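Periplasmic oligopeptide-binding protein (Burkholderia pseudomallei, PDB 3ZS6) probably binds short peptides in the periplasm and hands them to an ABC transporter for uptake into the cell. Local coordinates at residues A[262-267]-A[401-406]. Numbering follows the deposited sequence. Where two conformers were deposited one is given.
Sequences YYYYLK and IARDGW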
loop_
_atom_site.group_PDB
_atom_site.type_symbol
_atom_site.label_atom_id
_atom_site.label_comp_id
_atom_site.label_asym_id
_atom_site.label_seq_id
_atom_site.Cartn_x
_atom_site.Cartn_y
_atom_site.Cartn_z
ATOM N N TYR A 262 -0.319 0.462 10.604
ATOM C CA TYR A 262 0.645 -0.562 10.974
ATOM C C TYR A 262 -0.107 -1.575 11.837
ATOM O O TYR A 262 -0.784 -1.204 12.804
ATOM C CB TYR A 262 1.782 0.090 11.771
ATOM C CG TYR A 262 3.005 -0.761 12.082
ATOM C CD1 TYR A 262 2.929 -1.844 12.953
ATOM C CD2 TYR A 262 4.248 -0.437 11.552
ATOM C CE1 TYR A 262 4.058 -2.603 13.257
ATOM C CE2 TYR A 262 5.380 -1.185 11.857
ATOM C CZ TYR A 262 5.280 -2.264 12.711
ATOM O OH TYR A 262 6.405 -3.011 13.016
ATOM N N TYR A 263 -0.017 -2.847 11.476
ATOM C CA TYR A 263 -0.797 -3.863 12.172
ATOM C C TYR A 263 -0.183 -5.252 12.071
ATOM O O TYR A 263 0.649 -5.528 11.190
ATOM C CB TYR A 263 -2.237 -3.889 11.649
ATOM C CG TYR A 263 -2.398 -4.471 10.254
ATOM C CD1 TYR A 263 -2.627 -5.830 10.070
ATOM C CD2 TYR A 263 -2.330 -3.652 9.120
ATOM C CE1 TYR A 263 -2.788 -6.368 8.791
ATOM C CE2 TYR A 263 -2.496 -4.179 7.831
ATOM C CZ TYR A 263 -2.723 -5.537 7.679
ATOM O OH TYR A 263 -2.886 -6.074 6.424
ATOM N N TYR A 264 -0.597 -6.126 12.984
ATOM C CA TYR A 264 -0.141 -7.503 12.950
ATOM C C TYR A 264 -1.180 -8.405 12.296
ATOM O O TYR A 264 -2.345 -8.470 12.704
ATOM C CB TYR A 264 0.218 -8.011 14.351
ATOM C CG TYR A 264 1.607 -7.623 14.822
ATOM C CD1 TYR A 264 2.544 -7.094 13.948
ATOM C CD2 TYR A 264 1.979 -7.796 16.145
ATOM C CE1 TYR A 264 3.821 -6.744 14.390
ATOM C CE2 TYR A 264 3.246 -7.458 16.591
ATOM C CZ TYR A 264 4.168 -6.928 15.713
ATOM O OH TYR A 264 5.434 -6.592 16.173
ATOM N N TYR A 265 -0.732 -9.078 11.254
ATOM C CA TYR A 265 -1.491 -10.109 10.586
ATOM C C TYR A 265 -1.665 -11.255 11.562
ATOM O O TYR A 265 -0.758 -11.552 12.344
ATOM C CB TYR A 265 -0.663 -10.531 9.378
ATOM C CG TYR A 265 -0.894 -11.871 8.727
ATOM C CD1 TYR A 265 -0.556 -13.058 9.370
ATOM C CD2 TYR A 265 -1.342 -11.940 7.414
ATOM C CE1 TYR A 265 -0.716 -14.281 8.740
ATOM C CE2 TYR A 265 -1.508 -13.147 6.779
ATOM C CZ TYR A 265 -1.194 -14.315 7.441
ATOM O OH TYR A 265 -1.354 -15.510 6.792
ATOM N N LEU A 266 -2.852 -11.854 11.547
ATOM C CA LEU A 266 -3.118 -13.088 12.290
ATOM C C LEU A 266 -3.694 -14.117 11.324
ATOM O O LEU A 266 -4.636 -13.823 10.582
ATOM C CB LEU A 266 -4.132 -12.852 13.416
ATOM C CG LEU A 266 -3.806 -11.865 14.538
ATOM C CD1 LEU A 266 -4.994 -11.783 15.506
ATOM C CD2 LEU A 266 -2.526 -12.249 15.294
ATOM N N LYS A 267 -3.131 -15.320 11.334
ATOM C CA LYS A 267 -3.613 -16.394 10.472
ATOM C C LYS A 267 -4.955 -16.883 10.987
ATOM O O LYS A 267 -5.011 -17.625 11.970
ATOM C CB LYS A 267 -2.614 -17.549 10.475
ATOM C CG LYS A 267 -3.000 -18.727 9.593
ATOM C CD LYS A 267 -2.004 -19.858 9.789
ATOM C CE LYS A 267 -2.416 -21.123 9.066
ATOM N NZ LYS A 267 -1.503 -22.250 9.412
ATOM N N ILE A 401 1.632 -15.072 13.253
ATOM C CA ILE A 401 1.502 -13.655 13.542
ATOM C C ILE A 401 2.603 -12.994 12.739
ATOM O O ILE A 401 3.741 -13.464 12.751
ATOM C CB ILE A 401 1.719 -13.356 15.036
ATOM C CG1 ILE A 401 0.786 -14.218 15.897
ATOM C CG2 ILE A 401 1.526 -11.875 15.310
ATOM C CD1 ILE A 401 0.910 -13.968 17.399
ATOM N N ALA A 402 2.273 -11.928 12.019
ATOM C CA ALA A 402 3.246 -11.321 11.112
ATOM C C ALA A 402 3.131 -9.799 11.070
ATOM O O ALA A 402 2.036 -9.244 11.150
ATOM C CB ALA A 402 3.110 -11.911 9.707
ATOM N N ARG A 403 4.279 -9.135 10.971
ATOM C CA ARG A 403 4.316 -7.692 10.772
ATOM C C ARG A 403 3.618 -7.380 9.435
ATOM O O ARG A 403 3.900 -8.012 8.405
ATOM C CB ARG A 403 5.768 -7.199 10.762
ATOM C CG ARG A 403 5.938 -5.719 11.157
ATOM C CD ARG A 403 5.303 -4.793 10.117
ATOM N NE ARG A 403 5.995 -4.886 8.840
ATOM C CZ ARG A 403 5.642 -4.227 7.734
ATOM N NH1 ARG A 403 4.586 -3.422 7.735
ATOM N NH2 ARG A 403 6.353 -4.375 6.619
ATOM N N ASP A 404 2.690 -6.431 9.458
ATOM C CA ASP A 404 1.990 -6.025 8.239
ATOM C C ASP A 404 1.716 -4.522 8.298
ATOM O O ASP A 404 2.094 -3.858 9.261
ATOM C CB ASP A 404 0.683 -6.804 8.071
ATOM C CG ASP A 404 0.299 -7.013 6.597
ATOM O OD1 ASP A 404 0.536 -6.112 5.766
ATOM O OD2 ASP A 404 -0.249 -8.086 6.274
ATOM N N GLY A 405 1.055 -3.997 7.273
ATOM C CA GLY A 405 0.798 -2.571 7.173
ATOM C C GLY A 405 0.230 -2.249 5.802
ATOM O O GLY A 405 0.647 -2.834 4.802
ATOM N N TRP A 406 -0.716 -1.318 5.753
ATOM C CA TRP A 406 -1.384 -0.982 4.497
ATOM C C TRP A 406 -1.403 0.529 4.299
ATOM O O TRP A 406 -1.787 1.272 5.205
ATOM C CB TRP A 406 -2.814 -1.529 4.524
ATOM C CG TRP A 406 -3.606 -1.350 3.257
ATOM C CD1 TRP A 406 -4.569 -0.411 3.016
ATOM C CD2 TRP A 406 -3.526 -2.155 2.077
ATOM N NE1 TRP A 406 -5.090 -0.575 1.754
ATOM C CE2 TRP A 406 -4.472 -1.644 1.157
ATOM C CE3 TRP A 406 -2.746 -3.256 1.703
ATOM C CZ2 TRP A 406 -4.650 -2.189 -0.115
ATOM C CZ3 TRP A 406 -2.930 -3.804 0.437
ATOM C CH2 TRP A 406 -3.877 -3.270 -0.455
HETATM O O HOH W 1 -1.532 -5.478 4.265
HETATM O O HOH W 2 -3.322 -8.535 6.272
#
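Tyr-263 and Asp-404 face each other as a hydrogen-bonded pair of two antiparallel strands, and their side chains rise side by side from the sheet. This pair and Tyr-265 with Ala-402 each exchange two backbone hydrogen bonds, Asp-404 N reaching Tyr-263 O at 2.8 Å. The Tyr-263 ring, its CG between the backbone N and the carbonyl carbon (chi1 72°), lies nearly parallel to the carboxylate, the planes 16° apart. Asp-404 CB sits over the ring face, 3.8 Å from its centroid, a CH-pi contact. Asp-404 OD1 takes the N-H of Gly-405 at 2.6 Å through its anti lone pair, which pins the carboxylate against its own strand.

The opposite face is tightly packed. Arg-403 CG lies 3.3 Å from Tyr-262 OH, the side chains crossing at about a right angle, and Leu-266 CD2 meets Ile-401 CG1 at 3.9 Å. Helix 359-376 covers this face, and Tyr-262 OH is hydrogen-bonded to His-361 ND1.

Packing is looser at the polar ends of Tyr-263 and Asp-404, where two waters sit inside the buried contact: one lies 2.6 Å from both Tyr-263 OH and Asp-404 OD1, and the second links that hydroxyl to Asp-404 OD2. Alongside, Ala-402 CB meets Tyr-265 CD1 at 3.9 Å; Tyr-265 OH is hydrogen-bonded to Arg-394 O.

Segment 401-406 also meets the bound peptide: Gly-405 is hydrogen-bonded to its backbone, Arg-403 NH1 forms a salt bridge with it, Trp-406 packs on it, and Asp-404 touches an apolar side chain. Such a peptide-lining strand is characteristic of OppA-type periplasmic binding proteins.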